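Local coordinates for bumblebee peptidoglycan recognition protein SA (PDB 5XZ4), which probably recognises bacterial peptidoglycan as an innate immune receptor, binding the Dap type in preference to the Lys type, at residues P8-R13 / H125-C130; K22-L27 / E84-N89; I35-V40 / G92-G97; I141-A146 / K164-W169. All blocks are in the same frame, centred on the assembly; numbering follows the deposited sequence.

Interaction 1 (P8-R13 / H125-C130); sequences PQIIGR and HALIHC
Pro8 rests its ring on the side of helix 118-134, with its CG and CD atoms making the contact. Its CD atom lies 3.7 Å from Ala126 O and also meets the methyl of that residue, Pro8 CD to Ala126 CB being 4.1 Å. The same carbon reaches the next turn of the helix, Pro8 CD to Cys130 CB being 4.0 Å. Beside it, Pro8 CG sits over the backbone of Leu127, 3.9 Å from Leu127 N. The carbonyl touched by the ring is already used inside the helix, where Cys130 N donates to Ala126 O. Pro8 thus fills the step between two successive turns, next to the disulfide that joins its predecessor Cys7 to Cys130.

Two residues on, Ile10 reaches back to the same helix through CD1 alone, which meets Leu127 CD1 at 3.8 Å. The two side chains cross at about a right angle. The leucine CG stands anti to the backbone N (chi1 -176°), and from it CD1 extends to the isoleucine. Beyond Ile10 the segment turns from the helix to strand 82-84, with Ile11 hydrogen-bonded through its backbone to Val82 and Glu84.

No hydrogen bond spans the two segments; the contact with the helix is therefore apolar packing, and the Cys7-Cys130 disulfide beside it probably fixes where the arm lies.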
loop_
_atom_site.group_PDB
_atom_site.type_symbol
_atom_site.label_atom_id
_atom_site.label_comp_id
_atom_site.label_asym_id
_atom_site.label_seq_id
_atom_site.Cartn_x
_atom_site.Cartn_y
_atom_site.Cartn_z
ATOM N N PRO A 8 8.207 7.232 -9.328
ATOM C CA PRO A 8 8.030 5.993 -10.113
ATOM C C PRO A 8 6.853 6.139 -11.079
ATOM O O PRO A 8 5.999 7.009 -10.874
ATOM C CB PRO A 8 7.744 4.920 -9.056
ATOM C CG PRO A 8 7.377 5.647 -7.809
ATOM C CD PRO A 8 7.979 7.017 -7.883
ATOM N N GLN A 9 6.849 5.339 -12.146
ATOM C CA GLN A 9 5.755 5.352 -13.131
ATOM C C GLN A 9 4.642 4.407 -12.668
ATOM O O GLN A 9 4.707 3.176 -12.870
ATOM C CB GLN A 9 6.244 4.971 -14.531
ATOM C CG GLN A 9 7.157 6.015 -15.153
ATOM C CD GLN A 9 7.695 5.584 -16.499
ATOM O OE1 GLN A 9 8.249 4.493 -16.640
ATOM N NE2 GLN A 9 7.545 6.444 -17.493
ATOM N N ILE A 10 3.611 4.995 -12.081
ATOM C CA ILE A 10 2.550 4.204 -11.428
ATOM C C ILE A 10 1.649 3.524 -12.473
ATOM O O ILE A 10 1.270 4.149 -13.467
ATOM C CB ILE A 10 1.725 5.090 -10.456
ATOM C CG1 ILE A 10 2.649 5.665 -9.342
ATOM C CG2 ILE A 10 0.520 4.328 -9.894
ATOM C CD1 ILE A 10 2.076 6.835 -8.555
ATOM N N ILE A 11 1.312 2.256 -12.211
ATOM C CA ILE A 11 0.381 1.514 -13.054
ATOM C C ILE A 11 -1.026 1.859 -12.571
ATOM O O ILE A 11 -1.435 1.463 -11.454
ATOM C CB ILE A 11 0.660 0.001 -13.007
ATOM C CG1 ILE A 11 2.085 -0.263 -13.522
ATOM C CG2 ILE A 11 -0.392 -0.755 -13.808
ATOM C CD1 ILE A 11 2.612 -1.666 -13.346
ATOM N N GLY A 12 -1.756 2.617 -13.385
ATOM C CA GLY A 12 -3.077 3.102 -13.049
ATOM C C GLY A 12 -4.044 1.959 -12.818
ATOM O O GLY A 12 -3.882 0.874 -13.408
ATOM N N ARG A 13 -5.069 2.207 -12.015
ATOM C CA ARG A 13 -6.062 1.154 -11.686
ATOM C C ARG A 13 -6.654 0.478 -12.941
ATOM O O ARG A 13 -6.749 -0.776 -13.008
ATOM C CB ARG A 13 -7.150 1.715 -10.791
ATOM C CG ARG A 13 -8.076 0.662 -10.186
ATOM C CD ARG A 13 -9.194 1.319 -9.361
ATOM N NE ARG A 13 -10.109 0.299 -8.804
ATOM C CZ ARG A 13 -11.032 -0.355 -9.516
ATOM N NH1 ARG A 13 -11.767 -1.294 -8.920
ATOM N NH2 ARG A 13 -11.215 -0.054 -10.802
ATOM N N HIS A 125 9.735 3.253 -1.234
ATOM C CA HIS A 125 10.371 4.467 -0.681
ATOM C C HIS A 125 10.352 5.598 -1.717
ATOM O O HIS A 125 10.126 6.757 -1.347
ATOM C CB HIS A 125 11.783 4.156 -0.207
ATOM C CG HIS A 125 12.323 5.116 0.808
ATOM N ND1 HIS A 125 11.574 5.719 1.800
ATOM C CD2 HIS A 125 13.604 5.519 0.997
ATOM C CE1 HIS A 125 12.388 6.461 2.552
ATOM N NE2 HIS A 125 13.614 6.347 2.081
ATOM N N ALA A 126 10.516 5.251 -3.001
ATOM C CA ALA A 126 10.456 6.249 -4.092
ATOM C C ALA A 126 9.038 6.820 -4.202
ATOM O O ALA A 126 8.848 8.029 -4.424
ATOM C CB ALA A 126 10.926 5.657 -5.419
ATOM N N LEU A 127 8.025 5.967 -3.998
ATOM C CA LEU A 127 6.645 6.434 -3.962
ATOM C C LEU A 127 6.397 7.436 -2.816
ATOM O O LEU A 127 5.752 8.475 -3.006
ATOM C CB LEU A 127 5.673 5.228 -3.828
ATOM C CG LEU A 127 4.162 5.535 -3.873
ATOM C CD1 LEU A 127 3.750 6.081 -5.238
ATOM C CD2 LEU A 127 3.311 4.325 -3.445
ATOM N N ILE A 128 6.931 7.138 -1.620
ATOM C CA ILE A 128 6.803 8.036 -0.477
ATOM C C ILE A 128 7.538 9.350 -0.794
ATOM O O ILE A 128 6.987 10.431 -0.577
ATOM C CB ILE A 128 7.309 7.361 0.819
ATOM C CG1 ILE A 128 6.369 6.209 1.212
ATOM C CG2 ILE A 128 7.398 8.372 1.953
ATOM C CD1 ILE A 128 6.991 5.242 2.174
ATOM N N HIS A 129 8.762 9.272 -1.330
ATOM C CA HIS A 129 9.502 10.491 -1.693
ATOM C C HIS A 129 8.784 11.323 -2.738
ATOM O O HIS A 129 8.761 12.545 -2.608
ATOM C CB HIS A 129 10.911 10.134 -2.116
ATOM C CG HIS A 129 11.805 9.874 -0.950
ATOM N ND1 HIS A 129 13.170 10.055 -1.002
ATOM C CD2 HIS A 129 11.522 9.502 0.328
ATOM C CE1 HIS A 129 13.698 9.746 0.169
ATOM N NE2 HIS A 129 12.719 9.448 1.002
ATOM N N CYS A 130 8.206 10.668 -3.749
ATOM C CA CYS A 130 7.406 11.304 -4.792
ATOM C C CYS A 130 6.247 12.054 -4.175
ATOM O O CYS A 130 6.026 13.229 -4.491
ATOM C CB CYS A 130 6.865 10.223 -5.742
ATOM S SG CYS A 130 5.590 10.744 -6.921
#

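Interaction 2 (K22-L27 / E84-N89); sequences KSINYL and EGRGWN. With SO4 (sulfate ion), chain D.
Leu27 and Asn89 share the one direct hydrogen bond between these two loops, Leu27 N to Asn89 O at 2.9 Å, with the donor raised above the plane of the carbonyl. The same oxygen takes a CA-H...O contact from Tyr26, Tyr26 CA to Asn89 O being 3.4 Å. A water lies between the two segments as well, 2.7 Å from Leu27 O and 2.8 Å from Asn89 O.

Van der Waals contacts of aliphatic carbons with polar groups flank these bonds. Leu27 CD1 lies 3.5 Å from Trp88 O, a carbonyl buried here without a polar partner. Ile24 lays its CD1 over one face of the Arg86 guanidinium, offset toward the rim, with Ile24 CD1 to Arg86 NH1 at 3.6 Å. The arginine chain, extended from CG to NE, crosses the isoleucine at about a right angle, and its nitrogens go to three backbone carbonyls, those of Ile70, Asp69 and Glu91. An alanine in place of Arg86 would probably leave those three oxygens without their shared donor and Ile24 CD1 without the flat group beneath it.

A sulfate, probably from the crystallisation liquor, is held by Tyr26 OH at 2.9 Å from its O2 and by Ile24 N at 3.1 Å from its O4, with Arg90 helping.

The contact ties the loop between helix 13-16 and strand 31-38 to the loop that leaves strand 82-84, where Trp88 stands edge-to-face with Phe74.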
loop_
_atom_site.group_PDB
_atom_site.type_symbol
_atom_site.label_atom_id
_atom_site.label_comp_id
_atom_site.label_asym_id
_atom_site.label_seq_id
_atom_site.Cartn_x
_atom_site.Cartn_y
_atom_site.Cartn_z
ATOM N N LYS A 22 -16.649 1.468 -6.817
ATOM C CA LYS A 22 -17.773 2.297 -6.356
ATOM C C LYS A 22 -17.193 3.598 -5.800
ATOM O O LYS A 22 -15.996 3.669 -5.502
ATOM C CB LYS A 22 -18.637 1.559 -5.310
ATOM C CG LYS A 22 -19.065 0.133 -5.656
ATOM C CD LYS A 22 -20.207 0.104 -6.641
ATOM C CE LYS A 22 -20.590 -1.325 -6.987
ATOM N NZ LYS A 22 -21.826 -1.317 -7.818
ATOM N N SER A 23 -18.040 4.613 -5.689
ATOM C CA SER A 23 -17.625 5.925 -5.169
ATOM C C SER A 23 -17.152 5.828 -3.716
ATOM O O SER A 23 -17.749 5.121 -2.886
ATOM C CB SER A 23 -18.785 6.929 -5.279
ATOM O OG SER A 23 -18.353 8.262 -5.045
ATOM N N ILE A 24 -16.051 6.513 -3.427
ATOM C CA ILE A 24 -15.411 6.515 -2.098
ATOM C C ILE A 24 -15.148 7.963 -1.695
ATOM O O ILE A 24 -14.716 8.789 -2.523
ATOM C CB ILE A 24 -14.094 5.695 -2.109
ATOM C CG1 ILE A 24 -14.390 4.233 -2.457
ATOM C CG2 ILE A 24 -13.340 5.775 -0.770
ATOM C CD1 ILE A 24 -13.166 3.442 -2.845
ATOM N N ASN A 25 -15.364 8.255 -0.415
ATOM C CA ASN A 25 -15.112 9.590 0.114
ATOM C C ASN A 25 -13.629 10.012 0.028
ATOM O O ASN A 25 -12.733 9.177 -0.004
ATOM C CB ASN A 25 -15.634 9.674 1.549
ATOM C CG ASN A 25 -17.160 9.670 1.624
ATOM O OD1 ASN A 25 -17.721 9.450 2.692
ATOM N ND2 ASN A 25 -17.833 9.933 0.505
ATOM N N TYR A 26 -13.402 11.322 -0.056
ATOM C CA TYR A 26 -12.081 11.871 -0.333
ATOM C C TYR A 26 -11.283 12.223 0.924
ATOM O O TYR A 26 -11.863 12.768 1.882
ATOM C CB TYR A 26 -12.216 13.142 -1.173
ATOM C CG TYR A 26 -12.834 12.973 -2.550
ATOM C CD1 TYR A 26 -13.065 11.692 -3.109
ATOM C CD2 TYR A 26 -13.157 14.098 -3.326
ATOM C CE1 TYR A 26 -13.636 11.539 -4.371
ATOM C CE2 TYR A 26 -13.709 13.950 -4.597
ATOM C CZ TYR A 26 -13.943 12.674 -5.109
ATOM O OH TYR A 26 -14.495 12.531 -6.368
ATOM N N LEU A 27 -9.977 11.912 0.901
ATOM C CA LEU A 27 -9.003 12.301 1.943
ATOM C C LEU A 27 -8.754 13.797 1.934
ATOM O O LEU A 27 -8.823 14.448 0.886
ATOM C CB LEU A 27 -7.635 11.643 1.708
ATOM C CG LEU A 27 -7.623 10.122 1.855
ATOM C CD1 LEU A 27 -6.285 9.568 1.418
ATOM C CD2 LEU A 27 -7.963 9.679 3.277
ATOM N N GLU A 84 -1.752 1.259 -8.650
ATOM C CA GLU A 84 -2.749 2.130 -8.023
ATOM C C GLU A 84 -3.991 1.346 -7.645
ATOM O O GLU A 84 -4.578 0.701 -8.505
ATOM C CB GLU A 84 -3.116 3.276 -8.965
ATOM C CG GLU A 84 -4.096 4.256 -8.354
ATOM C CD GLU A 84 -4.732 5.176 -9.361
ATOM O OE1 GLU A 84 -5.007 4.767 -10.512
ATOM O OE2 GLU A 84 -4.962 6.348 -9.015
ATOM N N GLY A 85 -4.373 1.417 -6.367
ATOM C CA GLY A 85 -5.634 0.855 -5.887
ATOM C C GLY A 85 -6.618 2.001 -5.736
ATOM O O GLY A 85 -6.967 2.659 -6.716
ATOM N N ARG A 86 -6.933 2.331 -4.474
ATOM C CA ARG A 86 -7.744 3.517 -4.203
ATOM C C ARG A 86 -6.987 4.842 -4.490
ATOM O O ARG A 86 -7.646 5.881 -4.645
ATOM C CB ARG A 86 -8.257 3.505 -2.769
ATOM C CG ARG A 86 -9.263 2.399 -2.522
ATOM C CD ARG A 86 -9.684 2.307 -1.065
ATOM N NE ARG A 86 -10.617 1.173 -0.883
ATOM C CZ ARG A 86 -11.770 1.212 -0.216
ATOM N NH1 ARG A 86 -12.192 2.295 0.449
ATOM N NH2 ARG A 86 -12.526 0.107 -0.203
ATOM N N GLY A 87 -5.650 4.790 -4.543
ATOM C CA GLY A 87 -4.831 5.919 -4.972
ATOM C C GLY A 87 -4.554 6.927 -3.871
ATOM O O GLY A 87 -4.785 6.701 -2.695
ATOM N N TRP A 88 -4.061 8.083 -4.301
ATOM C CA TRP A 88 -3.634 9.111 -3.349
ATOM C C TRP A 88 -4.773 9.794 -2.616
ATOM O O TRP A 88 -4.545 10.380 -1.562
ATOM C CB TRP A 88 -2.882 10.220 -4.090
ATOM C CG TRP A 88 -1.533 9.889 -4.603
ATOM C CD1 TRP A 88 -1.112 9.966 -5.929
ATOM C CD2 TRP A 88 -0.361 9.557 -3.826
ATOM N NE1 TRP A 88 0.238 9.666 -6.000
ATOM C CE2 TRP A 88 0.719 9.404 -4.746
ATOM C CE3 TRP A 88 -0.123 9.332 -2.445
ATOM C CZ2 TRP A 88 2.025 9.078 -4.328
ATOM C CZ3 TRP A 88 1.177 8.997 -2.034
ATOM C CH2 TRP A 88 2.228 8.862 -2.993
ATOM N N ASN A 89 -5.992 9.747 -3.141
ATOM C CA ASN A 89 -7.019 10.720 -2.748
ATOM C C ASN A 89 -8.261 10.172 -2.049
ATOM O O ASN A 89 -9.159 10.941 -1.688
ATOM C CB ASN A 89 -7.397 11.580 -3.953
ATOM C CG ASN A 89 -6.314 12.589 -4.312
ATOM O OD1 ASN A 89 -6.241 13.680 -3.733
ATOM N ND2 ASN A 89 -5.461 12.226 -5.248
HETATM S S SO4 D . -15.574 8.822 -6.805
HETATM O O1 SO4 D . -16.114 7.923 -7.858
HETATM O O2 SO4 D . -14.760 9.886 -7.427
HETATM O O3 SO4 D . -16.693 9.515 -6.133
HETATM O O4 SO4 D . -14.750 8.059 -5.822
HETATM O O HOH W 1 -8.590 13.700 -1.658
#

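Interaction 3 (I35-V40 / G92-G97); sequences IIHHTV and GAHTIG. With SO4 (sulfate ion), chain C.
His37 points the edge of its imidazole at the hydroxyl of Thr95, which lies in the ring plane, His37 NE2 to Thr95 OG1 being 2.8 Å in a nearly straight bond (175°). The same hydroxyl lies in the plane of a second imidazole, His94 ND1 to Thr95 OG1 being 2.7 Å. Two histidine edges thus converge on one oxygen. Their planes stand at 71° to each other with centroids 5.9 Å apart, an oblique pair. His94 reaches the hydroxyl with its CG between the backbone N and the carbonyl carbon (chi1 49°). Its own carbonyl comes in obliquely to the other ring, His94 O to His37 CE1 being 3.1 Å.

Ile35 approaches Thr95 tip to tip from the same strand face as His37, and its Ile35 CG2 atom lies 3.5 Å from Thr95 OG1. Carbon therefore packs on the hydroxyl beside its two polar bonds.

At its other nitrogen His37 bonds Ser154 OG. An alanine at His37 would probably leave Thr95 OG1 with His94 alone and Ser154 OG without its ring partner.

In zinc-dependent amidases of this family the corresponding histidine binds the metal and a cysteine commonly stands where Ser154 is, so the pairing is consistent with a recognition protein without amidase activity. A hydroxyl has one proton to give, so at least one of the two histidines must donate to Thr95.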
loop_
_atom_site.group_PDB
_atom_site.type_symbol
_atom_site.label_atom_id
_atom_site.label_comp_id
_atom_site.label_asym_id
_atom_site.label_seq_id
_atom_site.Cartn_x
_atom_site.Cartn_y
_atom_site.Cartn_z
ATOM N N ILE A 35 0.728 3.902 5.939
ATOM C CA ILE A 35 0.694 2.633 6.668
ATOM C C ILE A 35 1.250 1.547 5.747
ATOM O O ILE A 35 0.777 1.376 4.602
ATOM C CB ILE A 35 -0.725 2.203 7.105
ATOM C CG1 ILE A 35 -1.566 3.341 7.655
ATOM C CG2 ILE A 35 -0.646 1.029 8.066
ATOM C CD1 ILE A 35 -1.057 3.975 8.927
ATOM N N ILE A 36 2.241 0.810 6.223
ATOM C CA ILE A 36 2.840 -0.303 5.481
ATOM C C ILE A 36 2.185 -1.636 5.858
ATOM O O ILE A 36 2.044 -1.965 7.062
ATOM C CB ILE A 36 4.379 -0.375 5.682
ATOM C CG1 ILE A 36 5.055 0.978 5.345
ATOM C CG2 ILE A 36 4.987 -1.534 4.882
ATOM C CD1 ILE A 36 4.889 1.448 3.900
ATOM N N HIS A 37 1.729 -2.344 4.824
ATOM C CA HIS A 37 1.058 -3.650 4.982
ATOM C C HIS A 37 1.756 -4.710 4.149
ATOM O O HIS A 37 2.471 -4.369 3.200
ATOM C CB HIS A 37 -0.391 -3.573 4.465
ATOM C CG HIS A 37 -1.362 -2.963 5.425
ATOM N ND1 HIS A 37 -2.041 -3.718 6.357
ATOM C CD2 HIS A 37 -1.797 -1.690 5.585
ATOM C CE1 HIS A 37 -2.849 -2.933 7.052
ATOM N NE2 HIS A 37 -2.710 -1.696 6.615
ATOM N N HIS A 38 1.504 -5.985 4.460
ATOM C CA HIS A 38 1.693 -7.052 3.472
ATOM C C HIS A 38 0.352 -7.638 3.097
ATOM O O HIS A 38 -0.595 -7.556 3.879
ATOM C CB HIS A 38 2.725 -8.102 3.921
ATOM C CG HIS A 38 2.307 -8.989 5.075
ATOM N ND1 HIS A 38 3.070 -10.070 5.466
ATOM C CD2 HIS A 38 1.237 -8.967 5.910
ATOM C CE1 HIS A 38 2.491 -10.672 6.497
ATOM N NE2 HIS A 38 1.384 -10.010 6.796
ATOM N N THR A 39 0.247 -8.220 1.899
ATOM C CA THR A 39 -1.054 -8.771 1.455
ATOM C C THR A 39 -1.356 -10.168 1.964
ATOM O O THR A 39 -2.536 -10.573 1.928
ATOM C CB THR A 39 -1.155 -8.793 -0.069
ATOM O OG1 THR A 39 -0.128 -9.656 -0.570
ATOM C CG2 THR A 39 -1.022 -7.351 -0.667
ATOM N N VAL A 40 -0.301 -10.888 2.373
ATOM C CA VAL A 40 -0.341 -12.325 2.763
ATOM C C VAL A 40 -0.562 -13.235 1.549
ATOM O O VAL A 40 -0.640 -14.460 1.693
ATOM C CB VAL A 40 -1.364 -12.638 3.904
ATOM C CG1 VAL A 40 -1.197 -14.034 4.502
ATOM C CG2 VAL A 40 -1.207 -11.649 5.033
ATOM N N GLY A 92 -9.375 4.809 2.754
ATOM C CA GLY A 92 -8.961 3.411 2.631
ATOM C C GLY A 92 -9.932 2.393 3.206
ATOM O O GLY A 92 -10.894 2.758 3.894
ATOM N N ALA A 93 -9.634 1.117 2.916
ATOM C CA ALA A 93 -10.196 0.003 3.710
ATOM C C ALA A 93 -9.045 -0.941 4.003
ATOM O O ALA A 93 -9.039 -2.129 3.632
ATOM C CB ALA A 93 -11.347 -0.708 2.984
ATOM N N HIS A 94 -8.014 -0.388 4.641
ATOM C CA HIS A 94 -6.802 -1.123 4.962
ATOM C C HIS A 94 -6.409 -1.075 6.461
ATOM O O HIS A 94 -5.776 -2.022 6.937
ATOM C CB HIS A 94 -5.615 -0.651 4.087
ATOM C CG HIS A 94 -5.435 0.838 4.027
ATOM N ND1 HIS A 94 -4.811 1.560 5.031
ATOM C CD2 HIS A 94 -5.796 1.736 3.074
ATOM C CE1 HIS A 94 -4.819 2.839 4.695
ATOM N NE2 HIS A 94 -5.408 2.986 3.519
ATOM N N THR A 95 -6.713 0.027 7.164
ATOM C CA THR A 95 -6.192 0.240 8.527
ATOM C C THR A 95 -7.275 0.926 9.362
ATOM O O THR A 95 -7.431 2.166 9.304
ATOM C CB THR A 95 -4.922 1.109 8.500
ATOM O OG1 THR A 95 -4.028 0.656 7.488
ATOM C CG2 THR A 95 -4.216 1.074 9.866
ATOM N N ILE A 96 -8.015 0.129 10.138
ATOM C CA ILE A 96 -9.098 0.665 10.977
ATOM C C ILE A 96 -8.519 1.747 11.908
ATOM O O ILE A 96 -7.444 1.568 12.487
ATOM C CB ILE A 96 -9.867 -0.449 11.758
ATOM C CG1 ILE A 96 -10.647 -1.323 10.754
ATOM C CG2 ILE A 96 -10.803 0.143 12.823
ATOM C CD1 ILE A 96 -11.365 -2.541 11.330
ATOM N N GLY A 97 -9.199 2.889 11.954
ATOM C CA GLY A 97 -8.742 4.033 12.737
ATOM C C GLY A 97 -7.869 5.022 11.985
ATOM O O GLY A 97 -7.651 6.123 12.473
HETATM S S SO4 C . -11.813 4.177 9.872
HETATM O O1 SO4 C . -12.238 3.533 8.603
HETATM O O2 SO4 C . -10.415 4.645 9.826
HETATM O O3 SO4 C . -12.693 5.323 10.206
HETATM O O4 SO4 C . -11.945 3.166 10.955
#

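Interaction 4 (I141-A146 / K164-W169); sequences IRVIGA and KNWLEW
Glu168 CB lies against Val143 CG2 at 3.6 Å, the two side chains side by side and pointing the same way. The same carbon also comes near the backbone of the strand, Glu168 CB to Ile141 O being 3.8 Å. Next along, Glu168 CG meets Ile141 CG2 at 4.0 Å, where the isoleucine crosses obliquely. The chain then bends, chi2 at 91°, and leads the carboxylate away from strand 141-145 toward helix 118-134. There OE2 forms a salt bridge with Lys132 and a weak hydrogen bond with His129.

The backbone of Glu168 faces the strand too, receiving Val143 N at 3.0 Å in a nearly straight bond (174°), the donor lying above the carbonyl plane. With the backbone bond between Val143 and Val170 this makes a single beta bridge of Val143 with Trp169; a CA-H...O contact, Trp169 CA to Val143 O at 3.3 Å, accompanies it. Strand 141-145 is outermost on one side of the mixed sheet, so the chain leaving the type I turn from Trp166 to Trp169 meets that edge once.

Val143 CG1, anti to its backbone N, points at the rim of the Trp166 indole, in the plane of the ring and 3.9 Å from Trp166 CE3. That indole stacks on His125. The second tryptophan brings its five-membered ring to the strand, Trp169 CD1 lying 3.3 Å from Val143 O, while its NE1 bonds Gln148 OE1.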
loop_
_atom_site.group_PDB
_atom_site.type_symbol
_atom_site.label_atom_id
_atom_site.label_comp_id
_atom_site.label_asym_id
_atom_site.label_seq_id
_atom_site.Cartn_x
_atom_site.Cartn_y
_atom_site.Cartn_z
ATOM N N ILE A 141 5.806 13.505 6.961
ATOM C CA ILE A 141 5.056 12.227 6.865
ATOM C C ILE A 141 5.567 11.186 7.876
ATOM O O ILE A 141 6.763 10.963 7.987
ATOM C CB ILE A 141 5.064 11.674 5.406
ATOM C CG1 ILE A 141 4.119 10.480 5.221
ATOM C CG2 ILE A 141 6.442 11.237 4.952
ATOM C CD1 ILE A 141 2.679 10.886 5.193
ATOM N N ARG A 142 4.637 10.532 8.573
ATOM C CA ARG A 142 4.954 9.474 9.528
ATOM C C ARG A 142 4.649 8.116 8.890
ATOM O O ARG A 142 3.490 7.840 8.561
ATOM C CB ARG A 142 4.155 9.661 10.818
ATOM C CG ARG A 142 4.608 10.891 11.611
ATOM C CD ARG A 142 3.615 11.255 12.695
ATOM N NE ARG A 142 3.913 12.544 13.324
ATOM C CZ ARG A 142 3.175 13.112 14.274
ATOM N NH1 ARG A 142 3.537 14.292 14.764
ATOM N NH2 ARG A 142 2.078 12.516 14.745
ATOM N N VAL A 143 5.678 7.299 8.702
ATOM C CA VAL A 143 5.506 5.958 8.118
ATOM C C VAL A 143 5.448 4.976 9.288
ATOM O O VAL A 143 6.320 4.994 10.165
ATOM C CB VAL A 143 6.662 5.600 7.158
ATOM C CG1 VAL A 143 6.543 4.148 6.695
ATOM C CG2 VAL A 143 6.681 6.541 5.964
ATOM N N ILE A 144 4.417 4.129 9.298
ATOM C CA ILE A 144 4.259 3.112 10.367
ATOM C C ILE A 144 3.829 1.780 9.771
ATOM O O ILE A 144 3.170 1.758 8.722
ATOM C CB ILE A 144 3.283 3.558 11.482
ATOM C CG1 ILE A 144 1.916 3.927 10.935
ATOM C CG2 ILE A 144 3.864 4.720 12.292
ATOM C CD1 ILE A 144 0.854 4.150 11.993
ATOM N N GLY A 145 4.204 0.674 10.428
ATOM C CA GLY A 145 3.659 -0.649 10.047
ATOM C C GLY A 145 2.266 -0.785 10.625
ATOM O O GLY A 145 1.998 -0.266 11.722
ATOM N N ALA A 146 1.387 -1.510 9.926
ATOM C CA ALA A 146 0.011 -1.710 10.432
ATOM C C ALA A 146 -0.074 -2.229 11.879
ATOM O O ALA A 146 -0.907 -1.748 12.673
ATOM C CB ALA A 146 -0.759 -2.639 9.498
ATOM N N LYS A 164 12.195 0.199 9.247
ATOM C CA LYS A 164 12.905 0.997 10.263
ATOM C C LYS A 164 14.169 1.697 9.713
ATOM O O LYS A 164 14.695 2.619 10.357
ATOM C CB LYS A 164 13.225 0.153 11.512
ATOM C CG LYS A 164 11.982 -0.411 12.184
ATOM C CD LYS A 164 12.312 -1.222 13.422
ATOM C CE LYS A 164 11.025 -1.744 14.035
ATOM N NZ LYS A 164 11.241 -2.420 15.339
ATOM N N ASN A 165 14.633 1.274 8.521
ATOM C CA ASN A 165 15.787 1.880 7.857
ATOM C C ASN A 165 15.450 3.226 7.170
ATOM O O ASN A 165 16.341 3.929 6.696
ATOM C CB ASN A 165 16.391 0.899 6.833
ATOM C CG ASN A 165 16.957 -0.363 7.473
ATOM O OD1 ASN A 165 17.556 -0.316 8.535
ATOM N ND2 ASN A 165 16.777 -1.491 6.809
ATOM N N TRP A 166 14.166 3.567 7.092
ATOM C CA TRP A 166 13.696 4.834 6.527
ATOM C C TRP A 166 13.594 5.880 7.631
ATOM O O TRP A 166 13.044 5.604 8.691
ATOM C CB TRP A 166 12.306 4.632 5.915
ATOM C CG TRP A 166 12.237 3.707 4.731
ATOM C CD1 TRP A 166 13.269 3.336 3.903
ATOM C CD2 TRP A 166 11.059 3.095 4.211
ATOM N NE1 TRP A 166 12.791 2.497 2.901
ATOM C CE2 TRP A 166 11.438 2.354 3.057
ATOM C CE3 TRP A 166 9.708 3.128 4.588
ATOM C CZ2 TRP A 166 10.515 1.628 2.314
ATOM C CZ3 TRP A 166 8.803 2.402 3.865
ATOM C CH2 TRP A 166 9.201 1.675 2.727
ATOM N N LEU A 167 14.099 7.098 7.388
ATOM C CA LEU A 167 14.015 8.167 8.389
ATOM C C LEU A 167 12.582 8.545 8.712
ATOM O O LEU A 167 12.296 9.030 9.800
ATOM C CB LEU A 167 14.768 9.443 7.944
ATOM C CG LEU A 167 16.293 9.399 7.859
ATOM C CD1 LEU A 167 16.837 10.770 7.454
ATOM C CD2 LEU A 167 16.902 8.947 9.177
ATOM N N GLU A 168 11.679 8.323 7.753
ATOM C CA GLU A 168 10.263 8.650 7.936
ATOM C C GLU A 168 9.553 7.703 8.898
ATOM O O GLU A 168 8.465 8.025 9.378
ATOM C CB GLU A 168 9.514 8.685 6.592
ATOM C CG GLU A 168 10.087 9.679 5.581
ATOM C CD GLU A 168 11.145 9.088 4.665
ATOM O OE1 GLU A 168 11.710 8.019 4.932
ATOM O OE2 GLU A 168 11.456 9.721 3.635
ATOM N N TRP A 169 10.138 6.528 9.138
ATOM C CA TRP A 169 9.521 5.561 10.082
ATOM C C TRP A 169 9.533 6.123 11.506
ATOM O O TRP A 169 10.546 6.673 11.934
ATOM C CB TRP A 169 10.233 4.202 10.032
ATOM C CG TRP A 169 9.619 3.235 11.025
ATOM C CD1 TRP A 169 8.413 2.582 10.900
ATOM C CD2 TRP A 169 10.121 2.921 12.332
ATOM N NE1 TRP A 169 8.165 1.853 12.047
ATOM C CE2 TRP A 169 9.194 2.036 12.934
ATOM C CE3 TRP A 169 11.289 3.266 13.033
ATOM C CZ2 TRP A 169 9.382 1.500 14.220
ATOM C CZ3 TRP A 169 11.477 2.736 14.328
ATOM C CH2 TRP A 169 10.531 1.852 14.898
#

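Overall arrangement
Interactions 3 and 4 meet in the central mixed sheet: strands 31-38 and 141-145 are neighbours, Ile36 bonds Ile144 and Ala146, and the contact centres lie 14 Å apart. Interaction 1 touches interactions 2 and 4: its segment 8-13 joins strand 82-84, and its helix 118-134 carries His125 and His129 to Trp166 and Glu168. Interactions 2 and 3 alternate along the chain and touch where Arg86 packs on Ala93. Interactions 2 and 4 are farthest apart, centres about 22 Å. Interactions 2 and 3 fall within the span closed by interaction 1, while interaction 4 follows. Segments 8-13 and 164-169, near the chain ends, both touch helix 118-134 and meet the sheet at its opposite outer strands, 82-84 and 141-145.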